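Local coordinates for Lmo0325 protein (Listeria monocytogenes EGD-e, PDB 4RYK), which probably binds DNA as an Rgg-type transcriptional regulator, pairing an N-terminal helix-turn-helix domain with an all-helical C-terminal domain, at residues A[21-25]-A[26-30]; A[11-14]-A[15-19]; A[70-73]-A[74-78]; A[159-162]-A[163-166]; A[55-58]-A[59-62]. One frame throughout, in Å; residues are numbered along the deposited sequence. Where two conformers were deposited one is given.

Contact 1 (A[21-25]-A[26-30])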
# COMPACT_ATOMS: atom_id res chain seq x y z
N LYS A 21 -16.77 -19.07 4.02
CA LYS A 21 -17.74 -18.28 3.24
C LYS A 21 -19.01 -19.02 2.89
O LYS A 21 -19.93 -18.45 2.28
CB LYS A 21 -17.07 -17.76 1.95
CG LYS A 21 -15.94 -16.76 2.25
CD LYS A 21 -15.48 -16.09 0.98
CE LYS A 21 -14.23 -15.25 1.14
NZ LYS A 21 -14.29 -14.33 2.30
N GLY A 22 -19.10 -20.28 3.31
CA GLY A 22 -20.23 -21.12 3.03
C GLY A 22 -20.33 -21.50 1.56
O GLY A 22 -21.43 -21.73 1.09
N LEU A 23 -19.20 -21.56 0.85
CA LEU A 23 -19.19 -21.90 -0.57
C LEU A 23 -18.96 -23.38 -0.80
O LEU A 23 -18.22 -24.04 -0.06
CB LEU A 23 -18.11 -21.11 -1.31
CG LEU A 23 -18.31 -19.58 -1.25
CD1 LEU A 23 -17.05 -18.85 -1.66
CD2 LEU A 23 -19.49 -19.12 -2.09
N THR A 24 -19.61 -23.90 -1.84
CA THR A 24 -19.47 -25.31 -2.17
C THR A 24 -18.25 -25.49 -3.08
O THR A 24 -17.77 -24.52 -3.67
CB THR A 24 -20.71 -25.88 -2.87
OG1 THR A 24 -20.95 -25.16 -4.07
CG2 THR A 24 -21.94 -25.74 -1.99
N GLN A 25 -17.74 -26.72 -3.15
CA GLN A 25 -16.73 -27.09 -4.11
C GLN A 25 -17.25 -26.94 -5.49
O GLN A 25 -16.57 -26.49 -6.37
CB GLN A 25 -16.31 -28.54 -3.90
CG GLN A 25 -15.51 -28.75 -2.62
CD GLN A 25 -15.01 -30.17 -2.48
OE1 GLN A 25 -15.76 -31.10 -2.64
NE2 GLN A 25 -13.74 -30.33 -2.17
N LYS A 26 -18.49 -27.34 -5.69
CA LYS A 26 -19.11 -27.17 -6.97
C LYS A 26 -19.06 -25.72 -7.45
O LYS A 26 -18.72 -25.46 -8.61
CB LYS A 26 -20.55 -27.65 -6.94
CG LYS A 26 -21.15 -27.68 -8.33
CD LYS A 26 -22.66 -27.78 -8.28
CE LYS A 26 -23.25 -27.84 -9.68
NZ LYS A 26 -24.45 -28.72 -9.62
N GLU A 27 -19.40 -24.76 -6.63
CA GLU A 27 -19.38 -23.41 -7.17
C GLU A 27 -18.00 -22.78 -7.23
O GLU A 27 -17.77 -21.88 -8.02
CB GLU A 27 -20.39 -22.53 -6.46
CG GLU A 27 -19.99 -21.96 -5.14
CD GLU A 27 -21.23 -21.53 -4.35
OE1 GLU A 27 -21.90 -20.53 -4.73
OE2 GLU A 27 -21.54 -22.20 -3.34
N VAL A 28 -17.05 -23.27 -6.45
CA VAL A 28 -15.72 -22.70 -6.54
C VAL A 28 -14.94 -23.25 -7.75
O VAL A 28 -14.26 -22.50 -8.44
CB VAL A 28 -14.94 -22.92 -5.24
CG1 VAL A 28 -13.48 -22.66 -5.46
CG2 VAL A 28 -15.46 -22.00 -4.16
N TYR A 29 -15.07 -24.54 -8.03
CA TYR A 29 -14.17 -25.21 -8.96
C TYR A 29 -14.70 -25.52 -10.36
O TYR A 29 -13.89 -25.75 -11.27
CB TYR A 29 -13.62 -26.49 -8.33
CG TYR A 29 -12.78 -26.21 -7.10
CD1 TYR A 29 -11.51 -25.63 -7.20
CD2 TYR A 29 -13.27 -26.47 -5.84
CE1 TYR A 29 -10.75 -25.38 -6.10
CE2 TYR A 29 -12.52 -26.22 -4.71
CZ TYR A 29 -11.26 -25.67 -4.84
OH TYR A 29 -10.55 -25.42 -3.70
N THR A 30 -16.03 -25.49 -10.52
CA THR A 30 -16.65 -25.87 -11.75
C THR A 30 -16.18 -25.00 -12.90
O THR A 30 -16.15 -23.78 -12.79
CB THR A 30 -18.19 -25.77 -11.71
OG1 THR A 30 -18.67 -26.60 -10.67
CG2 THR A 30 -18.80 -26.31 -13.01

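Contact 2 (A[11-14]-A[15-19])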
# COMPACT_ATOMS: atom_id res chain seq x y z
N GLY A 11 -3.78 -25.10 -1.17
CA GLY A 11 -5.13 -25.66 -1.32
C GLY A 11 -5.81 -25.84 0.02
O GLY A 11 -7.03 -25.70 0.12
N GLU A 12 -5.03 -26.13 1.05
CA GLU A 12 -5.61 -26.32 2.39
C GLU A 12 -6.15 -25.00 2.89
O GLU A 12 -7.22 -24.97 3.47
CB GLU A 12 -4.60 -26.94 3.35
CG GLU A 12 -4.47 -28.44 3.11
CD GLU A 12 -3.18 -29.02 3.65
OE1 GLU A 12 -3.20 -29.63 4.73
OE2 GLU A 12 -2.15 -28.88 2.99
N LEU A 13 -5.46 -23.90 2.57
CA LEU A 13 -5.97 -22.58 2.95
C LEU A 13 -7.22 -22.18 2.13
O LEU A 13 -8.18 -21.62 2.67
CB LEU A 13 -4.88 -21.52 2.85
CG LEU A 13 -5.36 -20.10 3.12
CD1 LEU A 13 -6.02 -20.00 4.49
CD2 LEU A 13 -4.16 -19.17 3.09
N ILE A 14 -7.19 -22.50 0.84
CA ILE A 14 -8.32 -22.21 0.00
C ILE A 14 -9.55 -22.92 0.59
O ILE A 14 -10.60 -22.34 0.68
CB ILE A 14 -8.12 -22.67 -1.45
CG1 ILE A 14 -7.05 -21.83 -2.19
CG2 ILE A 14 -9.44 -22.56 -2.22
CD1 ILE A 14 -7.45 -20.39 -2.46
N ARG A 15 -9.39 -24.17 0.99
CA ARG A 15 -10.48 -24.92 1.57
C ARG A 15 -11.07 -24.22 2.79
O ARG A 15 -12.29 -24.06 2.89
CB ARG A 15 -10.00 -26.32 1.95
CG ARG A 15 -10.87 -27.02 2.98
CD ARG A 15 -10.12 -28.19 3.57
NE ARG A 15 -10.98 -28.94 4.46
CZ ARG A 15 -11.31 -28.52 5.66
NH1 ARG A 15 -10.86 -27.35 6.11
NH2 ARG A 15 -12.11 -29.26 6.36
N GLU A 16 -10.20 -23.78 3.68
CA GLU A 16 -10.63 -23.13 4.91
C GLU A 16 -11.36 -21.83 4.59
O GLU A 16 -12.41 -21.52 5.17
CB GLU A 16 -9.41 -22.90 5.78
CG GLU A 16 -9.59 -21.87 6.86
CD GLU A 16 -8.32 -21.70 7.70
OE1 GLU A 16 -8.06 -20.55 8.16
OE2 GLU A 16 -7.60 -22.71 7.89
N ILE A 17 -10.83 -21.07 3.63
CA ILE A 17 -11.51 -19.85 3.26
C ILE A 17 -12.87 -20.11 2.61
O ILE A 17 -13.87 -19.47 2.94
CB ILE A 17 -10.66 -18.96 2.33
CG1 ILE A 17 -9.43 -18.42 3.08
CG2 ILE A 17 -11.48 -17.79 1.84
CD1 ILE A 17 -8.32 -17.94 2.14
N ARG A 18 -12.86 -21.03 1.66
CA ARG A 18 -14.09 -21.48 1.03
C ARG A 18 -15.15 -21.87 2.06
O ARG A 18 -16.29 -21.39 1.99
CB ARG A 18 -13.81 -22.65 0.07
CG ARG A 18 -15.05 -23.24 -0.50
CD ARG A 18 -14.77 -24.40 -1.43
NE ARG A 18 -14.32 -25.60 -0.76
CZ ARG A 18 -15.06 -26.42 -0.03
NH1 ARG A 18 -16.34 -26.14 0.23
NH2 ARG A 18 -14.51 -27.52 0.48
N LEU A 19 -14.76 -22.69 3.02
CA LEU A 19 -15.67 -23.09 4.06
C LEU A 19 -16.15 -21.92 4.90
O LEU A 19 -17.36 -21.86 5.24
CB LEU A 19 -15.10 -24.19 4.95
CG LEU A 19 -14.97 -25.51 4.19
CD1 LEU A 19 -14.06 -26.48 4.95
CD2 LEU A 19 -16.35 -26.15 3.99

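Contact 3 (A[70-73]-A[74-78])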
# COMPACT_ATOMS: atom_id res chain seq x y z
N ILE A 70 -2.59 -13.75 4.20
CA ILE A 70 -3.20 -14.79 5.06
C ILE A 70 -2.29 -16.00 5.16
O ILE A 70 -1.99 -16.48 6.23
CB ILE A 70 -4.56 -15.23 4.52
CG1 ILE A 70 -5.49 -14.04 4.48
CG2 ILE A 70 -5.16 -16.32 5.45
CD1 ILE A 70 -6.78 -14.25 3.69
N TYR A 71 -1.77 -16.40 4.01
CA TYR A 71 -0.95 -17.61 3.88
C TYR A 71 0.32 -17.56 4.65
O TYR A 71 0.72 -18.57 5.16
CB TYR A 71 -0.58 -17.84 2.42
CG TYR A 71 0.07 -19.15 2.18
CD1 TYR A 71 -0.64 -20.33 2.41
CD2 TYR A 71 1.41 -19.24 1.76
CE1 TYR A 71 -0.07 -21.54 2.20
CE2 TYR A 71 2.00 -20.48 1.53
CZ TYR A 71 1.24 -21.62 1.76
OH TYR A 71 1.71 -22.88 1.57
N ARG A 72 0.95 -16.39 4.74
CA ARG A 72 2.13 -16.24 5.61
C ARG A 72 1.73 -15.96 7.06
O ARG A 72 2.47 -15.30 7.79
CB ARG A 72 3.02 -15.13 5.12
CG ARG A 72 3.28 -15.24 3.65
CD ARG A 72 4.64 -14.79 3.24
NE ARG A 72 4.90 -15.06 1.82
CZ ARG A 72 5.09 -16.27 1.28
NH1 ARG A 72 5.03 -17.40 2.00
NH2 ARG A 72 5.32 -16.37 -0.03
N ASP A 73 0.56 -16.43 7.47
CA ASP A 73 0.05 -16.22 8.81
C ASP A 73 0.05 -14.73 9.21
O ASP A 73 0.61 -14.32 10.23
CB ASP A 73 0.80 -17.12 9.79
CG ASP A 73 0.14 -17.16 11.12
OD1 ASP A 73 -1.05 -16.78 11.17
OD2 ASP A 73 0.80 -17.55 12.11
N PHE A 74 -0.56 -13.93 8.35
CA PHE A 74 -0.89 -12.50 8.58
C PHE A 74 0.29 -11.64 8.97
O PHE A 74 0.15 -10.78 9.85
CB PHE A 74 -2.03 -12.32 9.61
CG PHE A 74 -3.29 -13.04 9.26
CD1 PHE A 74 -3.49 -14.37 9.67
CD2 PHE A 74 -4.32 -12.38 8.56
CE1 PHE A 74 -4.68 -15.02 9.35
CE2 PHE A 74 -5.51 -13.02 8.28
CZ PHE A 74 -5.69 -14.34 8.67
N SER A 75 1.43 -11.82 8.32
CA SER A 75 2.61 -11.05 8.69
C SER A 75 3.13 -10.24 7.51
O SER A 75 2.83 -9.05 7.39
CB SER A 75 3.69 -11.96 9.29
OG SER A 75 4.51 -12.51 8.27
N SER A 76 3.92 -10.83 6.62
CA SER A 76 4.49 -10.02 5.55
C SER A 76 3.64 -10.06 4.27
O SER A 76 2.77 -10.94 4.08
CB SER A 76 5.98 -10.35 5.29
OG SER A 76 6.18 -11.70 4.91
N THR A 77 3.88 -9.03 3.45
CA THR A 77 3.41 -8.95 2.07
C THR A 77 4.55 -9.28 1.07
O THR A 77 4.36 -9.13 -0.13
CB THR A 77 2.79 -7.56 1.73
OG1 THR A 77 3.81 -6.53 1.75
CG2 THR A 77 1.66 -7.22 2.71
N GLU A 78 5.72 -9.72 1.55
CA GLU A 78 6.75 -10.35 0.70
C GLU A 78 7.32 -11.67 1.31
O GLU A 78 7.55 -11.80 2.53
CB GLU A 78 7.92 -9.38 0.38
CG GLU A 78 7.59 -8.16 -0.50
CD GLU A 78 7.03 -6.97 0.29
OE1 GLU A 78 7.80 -6.50 1.18
OE2 GLU A 78 5.85 -6.51 0.04

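Contact 4 (A[159-162]-A[163-166])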
# COMPACT_ATOMS: atom_id res chain seq x y z
N TRP A 159 14.75 -0.64 -14.86
CA TRP A 159 14.87 -1.02 -13.45
C TRP A 159 13.54 -1.56 -12.95
O TRP A 159 12.50 -1.09 -13.37
CB TRP A 159 15.25 0.18 -12.65
CG TRP A 159 16.68 0.60 -12.74
CD1 TRP A 159 17.60 0.24 -13.67
CD2 TRP A 159 17.32 1.56 -11.90
NE1 TRP A 159 18.81 0.89 -13.43
CE2 TRP A 159 18.64 1.74 -12.38
CE3 TRP A 159 16.90 2.28 -10.80
CZ2 TRP A 159 19.55 2.56 -11.74
CZ3 TRP A 159 17.79 3.14 -10.19
CH2 TRP A 159 19.12 3.27 -10.67
N THR A 160 13.58 -2.58 -12.11
CA THR A 160 12.47 -2.90 -11.26
C THR A 160 12.75 -2.28 -9.89
O THR A 160 13.74 -1.56 -9.73
CB THR A 160 12.29 -4.42 -11.14
OG1 THR A 160 13.38 -4.96 -10.42
CG2 THR A 160 12.23 -5.05 -12.54
N LEU A 161 11.89 -2.51 -8.90
CA LEU A 161 12.09 -1.82 -7.63
C LEU A 161 13.35 -2.27 -6.90
O LEU A 161 13.90 -1.53 -6.10
CB LEU A 161 10.88 -1.95 -6.73
CG LEU A 161 9.65 -1.30 -7.34
CD1 LEU A 161 8.46 -1.49 -6.41
CD2 LEU A 161 9.82 0.17 -7.64
N GLU A 162 13.82 -3.48 -7.18
CA GLU A 162 15.09 -3.94 -6.62
C GLU A 162 16.22 -2.93 -6.91
O GLU A 162 17.01 -2.61 -6.04
CB GLU A 162 15.42 -5.33 -7.18
CG GLU A 162 16.78 -5.88 -6.75
CD GLU A 162 16.77 -6.33 -5.30
OE1 GLU A 162 15.68 -6.42 -4.69
OE2 GLU A 162 17.83 -6.64 -4.77
N GLU A 163 16.32 -2.44 -8.13
CA GLU A 163 17.40 -1.52 -8.47
C GLU A 163 17.18 -0.17 -7.86
O GLU A 163 18.14 0.50 -7.48
CB GLU A 163 17.56 -1.41 -9.99
CG GLU A 163 18.18 -2.65 -10.63
CD GLU A 163 17.18 -3.81 -10.76
OE1 GLU A 163 16.00 -3.58 -11.11
OE2 GLU A 163 17.54 -4.97 -10.51
N VAL A 164 15.93 0.22 -7.71
CA VAL A 164 15.59 1.46 -7.00
C VAL A 164 16.11 1.39 -5.57
O VAL A 164 16.73 2.32 -5.06
CB VAL A 164 14.05 1.74 -6.97
CG1 VAL A 164 13.79 2.99 -6.23
CG2 VAL A 164 13.52 1.93 -8.37
N ARG A 165 15.91 0.25 -4.92
CA ARG A 165 16.45 0.08 -3.55
C ARG A 165 17.97 0.02 -3.54
O ARG A 165 18.60 0.58 -2.68
CB ARG A 165 15.91 -1.21 -2.98
CG ARG A 165 14.44 -1.12 -2.67
CD ARG A 165 13.91 -2.52 -2.59
NE ARG A 165 12.63 -2.41 -2.02
CZ ARG A 165 11.52 -2.95 -2.44
NH1 ARG A 165 11.42 -3.85 -3.48
NH2 ARG A 165 10.47 -2.62 -1.69
N ILE A 166 18.56 -0.66 -4.51
CA ILE A 166 20.00 -0.74 -4.57
C ILE A 166 20.59 0.67 -4.73
O ILE A 166 21.49 1.08 -3.98
CB ILE A 166 20.46 -1.68 -5.68
CG1 ILE A 166 20.21 -3.14 -5.29
CG2 ILE A 166 21.95 -1.47 -5.94
CD1 ILE A 166 20.23 -4.10 -6.45
O HOH W 1 13.15 -6.24 -4.89

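Contact 5 (A[55-58]-A[59-62])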
# COMPACT_ATOMS: atom_id res chain seq x y z
N GLU A 55 -7.89 -18.12 -11.13
CA GLU A 55 -9.34 -18.29 -11.37
C GLU A 55 -10.04 -18.73 -10.10
O GLU A 55 -11.15 -18.29 -9.80
CB GLU A 55 -9.59 -19.28 -12.49
CG GLU A 55 -9.04 -18.81 -13.84
CD GLU A 55 -9.08 -19.89 -14.89
OE1 GLU A 55 -10.02 -20.70 -14.92
OE2 GLU A 55 -8.15 -19.91 -15.73
N ILE A 56 -9.39 -19.60 -9.34
CA ILE A 56 -9.98 -20.09 -8.07
C ILE A 56 -10.09 -18.94 -7.08
O ILE A 56 -11.11 -18.76 -6.42
CB ILE A 56 -9.12 -21.23 -7.49
CG1 ILE A 56 -9.31 -22.47 -8.37
CG2 ILE A 56 -9.53 -21.50 -6.06
CD1 ILE A 56 -8.20 -23.50 -8.24
N LEU A 57 -9.04 -18.13 -7.00
CA LEU A 57 -9.07 -16.97 -6.10
C LEU A 57 -10.22 -16.06 -6.40
O LEU A 57 -10.82 -15.45 -5.48
CB LEU A 57 -7.78 -16.18 -6.20
CG LEU A 57 -6.58 -16.77 -5.46
CD1 LEU A 57 -5.39 -15.84 -5.72
CD2 LEU A 57 -6.82 -16.95 -3.98
N LYS A 58 -10.54 -15.91 -7.68
CA LYS A 58 -11.65 -15.09 -8.06
C LYS A 58 -12.96 -15.68 -7.56
O LYS A 58 -13.86 -14.96 -7.15
CB LYS A 58 -11.71 -14.90 -9.59
CG LYS A 58 -11.88 -13.46 -9.99
CD LYS A 58 -12.50 -13.28 -11.39
CE LYS A 58 -11.53 -13.68 -12.49
NZ LYS A 58 -10.24 -12.96 -12.31
N ARG A 59 -13.06 -16.98 -7.56
CA ARG A 59 -14.28 -17.62 -7.10
C ARG A 59 -14.52 -17.49 -5.58
O ARG A 59 -15.66 -17.65 -5.11
CB ARG A 59 -14.26 -19.09 -7.48
CG ARG A 59 -14.34 -19.34 -8.97
CD ARG A 59 -15.77 -19.24 -9.45
NE ARG A 59 -15.82 -19.49 -10.86
CZ ARG A 59 -15.91 -20.69 -11.41
NH1 ARG A 59 -15.98 -21.78 -10.67
NH2 ARG A 59 -15.93 -20.79 -12.72
N ILE A 60 -13.47 -17.24 -4.81
CA ILE A 60 -13.64 -17.05 -3.38
C ILE A 60 -13.46 -15.59 -3.03
O ILE A 60 -13.56 -15.25 -1.86
CB ILE A 60 -12.73 -17.96 -2.53
CG1 ILE A 60 -11.24 -17.76 -2.85
CG2 ILE A 60 -13.04 -19.43 -2.75
CD1 ILE A 60 -10.32 -18.18 -1.74
N MSE A 61 -13.28 -14.72 -4.05
CA MSE A 61 -13.16 -13.27 -3.83
C MSE A 61 -12.03 -12.87 -2.91
O MSE A 61 -12.19 -12.05 -1.99
CB MSE A 61 -14.47 -12.76 -3.25
CG MSE A 61 -15.42 -12.49 -4.41
SE MSE A 61 -16.65 -13.97 -4.31
CE MSE A 61 -17.72 -13.12 -2.84
N VAL A 62 -10.88 -13.47 -3.14
CA VAL A 62 -9.70 -13.09 -2.40
C VAL A 62 -8.59 -12.76 -3.39
O VAL A 62 -8.17 -13.64 -4.09
CB VAL A 62 -9.23 -14.24 -1.49
CG1 VAL A 62 -7.93 -13.87 -0.83
CG2 VAL A 62 -10.28 -14.54 -0.41

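Contact 1 (A[21-25]-A[26-30])
Glu27 OE2 is gripped twice by Thr24. The backbone N of Thr24 donates to OE2 over 3.0 Å in a nearly straight bond, on the anti side of the carboxylate. The hydroxyl OG1 of Thr24 donates to Glu27 OE2 over 3.1 Å and comes from above the carboxylate plane. In return, Glu27 N donates to Thr24 OG1 over 3.0 Å. Thr24 is the N-cap of helix 25-29 in the helix-turn-helix region, and the crossed bonds form a capping box. With chi1 at 59°, OG1 sits between the backbone N and the carbonyl carbon of its own residue, facing Glu27 N. The Glu27 side chain starts the same way and then extends back across Thr24 at about a right angle. Its carboxyl carbon CD rests 3.7 Å from Leu23 CD2.

Behind the box, Leu23 CB packs on Val28 CG2. The first helical bonds follow, with Val28 N on Thr24 O and Tyr29 N on Gln25 O. Gln25 O also lies at the edge of the Tyr29 ring, 3.3 Å from CD2. The polar ends of Gln25 and Tyr29 both reach Glu42. Lys21 forms a salt bridge with Glu163 of the second subunit. Thr30, just after the helix, touches the glucose of a bound glycan. Two donors on one carboxylate oxygen at a helix N-terminus should favour the charged form of Glu27 and fix the start of this short helix.

Contact 2 (A[11-14]-A[15-19])
Leu13 and Ile17 meet one turn apart on helix 10-20. This is the apolar side-chain contact of the segment. Leu13 CG lies 3.8 Å from Ile17 CD1, and the two side chains cross obliquely. The CB of Leu13 leads away from residues 15-19, but its CG is anti to the backbone N (chi1 175°) and the next torsion turns CD1 back over Ile17. Ile17 CG1 also rests 3.5 Å from Leu13 O, so the side chain lies along the carbonyl as well as the methyl groups. Outside the pair, Leu13 packs on Phe67 and Ile70 of helix 64-71. Ile14 points into the core, against Phe53, Leu57 and Ile60.

The backbone bonds are regular. Arg15 N bonds to Gly11 O and Glu16 N to Glu12 O. Ile17 N donates to Leu13 O over 2.9 Å, and Arg18 N to Ile14 O over 2.8 Å. The last two are the straighter bonds.

Glu12, Arg15 and Glu16 are exposed, and Glu12 OE2 bonds to Ser9 OG. Arg18, by contrast, is buried. Its chain runs straight and then bends at chi3 (72°). The bend lets NE form a salt bridge with Glu42 and NH1 bond to Leu23 O. Leu19 CG covers part of one guanidinium face, 3.9 Å above its plane. Arg18 thus ties this helix to the turn that follows it and to helix 35-42.

One apolar side turned to the core and one polar side turned outward mark an amphipathic helix, consistent with the first helix of an XRE-type helix-turn-helix domain.

Contact 3 (A[70-73]-A[74-78])
Ile70 lies under the ring of Phe74. Ile70 CA sits 4.3 Å from the ring centroid and only 6° off the normal, a CH-pi contact over one face. The two side chains run side by side and point the same way. Ile70 CG2 touches Phe74 CZ at 3.8 Å, and Ile70 CG1 lies 3.9 Å from CE2. Asp73 comes to the ring from another direction. Its OD1 is at the ring edge, in plane, 3.7 Å from Phe74 CD1. The carboxylate and ring planes are 71° apart.

The backbone sets up this wrap. The helix ends at Tyr71. Asp73 and Phe74 both have positive phi, so the chain makes two left-handed steps and folds the ring back over the last helical turn. Farther out, Ser75 OG makes a weak, 3.5 Å hydrogen bond to Arg72 O. Ser76 OG packs against Arg72 CD and bonds to Glu78 O over 2.7 Å. Thr77 OG1 bonds to Glu78 OE2 over 2.7 Å, from above the carboxylate plane. The last two bonds lie within the outgoing loop.

The second subunit adds to the outer shell. Its Lys192 makes a cation-pi contact with Phe74. Glu54 of the second subunit forms a salt bridge with Arg72 NH2. Within the chain, the ring of Tyr71 meets that of Tyr10.

The arrangement is a helix C-terminus where left-handed residues turn an aromatic ring back onto the last turn. It opens the linker between helix 64-71 and helix 82-91, at the subunit interface.

Contact 4 (A[159-162]-A[163-166])
The indole of Trp159 carries Glu163 on one face. Glu163 CB stands over the five-membered ring, 3.7 Å from its centroid, in a CH-pi contact 24° off the normal. The ring and the Glu163 carboxylate are turned 66° apart. Phe167 meets the Trp159 ring edge-to-face.

The Glu163 chain bends at chi2 (76°), which brings its carboxylate back to the start of the helix. There Thr160 N donates to Glu163 OE1 over 2.8 Å, nearly along the C-O axis. Thr160 is the N-cap residue. Lys21 of the second subunit binds both Glu163 OE1 and Thr160 OG1, while Tyr152 holds Glu163 OE2. A buried carboxylate with such partners is probably charged.

For Glu162, OE1 takes a bond from Trp83 NE1, and OE2 forms a salt bridge with Arg116. A water accepts from Arg165 NH1 over 3.3 Å and also lies close to Glu162 OE1. The Leu161 and Val164 side chains lie side by side, CD2 of Leu161 4.2 Å from CG2 of Val164.

Helix 161-170 starts here in the helical bundle of the Rgg-type C-terminal domain. Trp159 packs on helices 143-153 and 176-193, Leu161 and Val164 on helix 197-216, and Ile166 on helix 143-153.

Contact 5 (A[55-58]-A[59-62])
Leu57 and Val62 close helix 50-60 in a Schellman motif. Val62 N donates to Leu57 O over 3.1 Å in a nearly straight bond. Met61 N makes the inner, weaker bond to Lys58 O. Met61 has positive phi (58°), which turns the chain out of the helix. Ile60 N also donates to Leu57 O, over 3.3 Å. The two donors reach this oxygen from opposite faces of the carbonyl plane, so it is gripped twice.

The tight side is buried. Leu57 CB rests on Val62 O at 3.3 Å, and Leu57 CD2 makes wider apolar contacts with Ile60 CD1 and Val62 CB, at 4.3 and 4.4 Å. This face turns to Leu64 and Phe67 of helix 64-71.

The other side is looser and more exposed. Lys58 curls at its end, and its NZ pairs with Asp79 of the second subunit. Glu55 and Arg59 are one turn apart, yet Glu55 OE1 and Arg59 NH2 stay 6.3 Å apart and make no salt bridge. Arg59 bends at chi2 (-80°) and sends NH1 to Thr30 O, with weaker bonds to Val28 O and Glu27 O. It thereby bonds to carbonyls at the C-terminal end of helix 25-29 and joins two helices of the helix-turn-helix domain. Met61 is buried against Arg116 of the second subunit, and the selenium of this selenomethionine lies 4.1 Å from Lys58 O.

In the fold
Along the chain the order is contact 2, contact 1, contact 5, contact 3, contact 4. Contacts 1, 2 and 5 have centres 10 to 11 Å apart and lie close together in one small helical domain, on helices 10-20, 25-29 and 50-60. Contacts 2 and 5 share an apolar core, and contacts 1 and 5 are bonded at the end of helix 25-29. Contact 3, about 16 Å from contact 2 between centres, ends helix 64-71 and leads out of this cluster. Contact 4 lies in the C-terminal domain, about 40 Å from contact 1 between centres. Contact 1 nevertheless reaches contact 4 of the second subunit, so the dimer joins the probable DNA-binding domain to the partner's C-terminal domain.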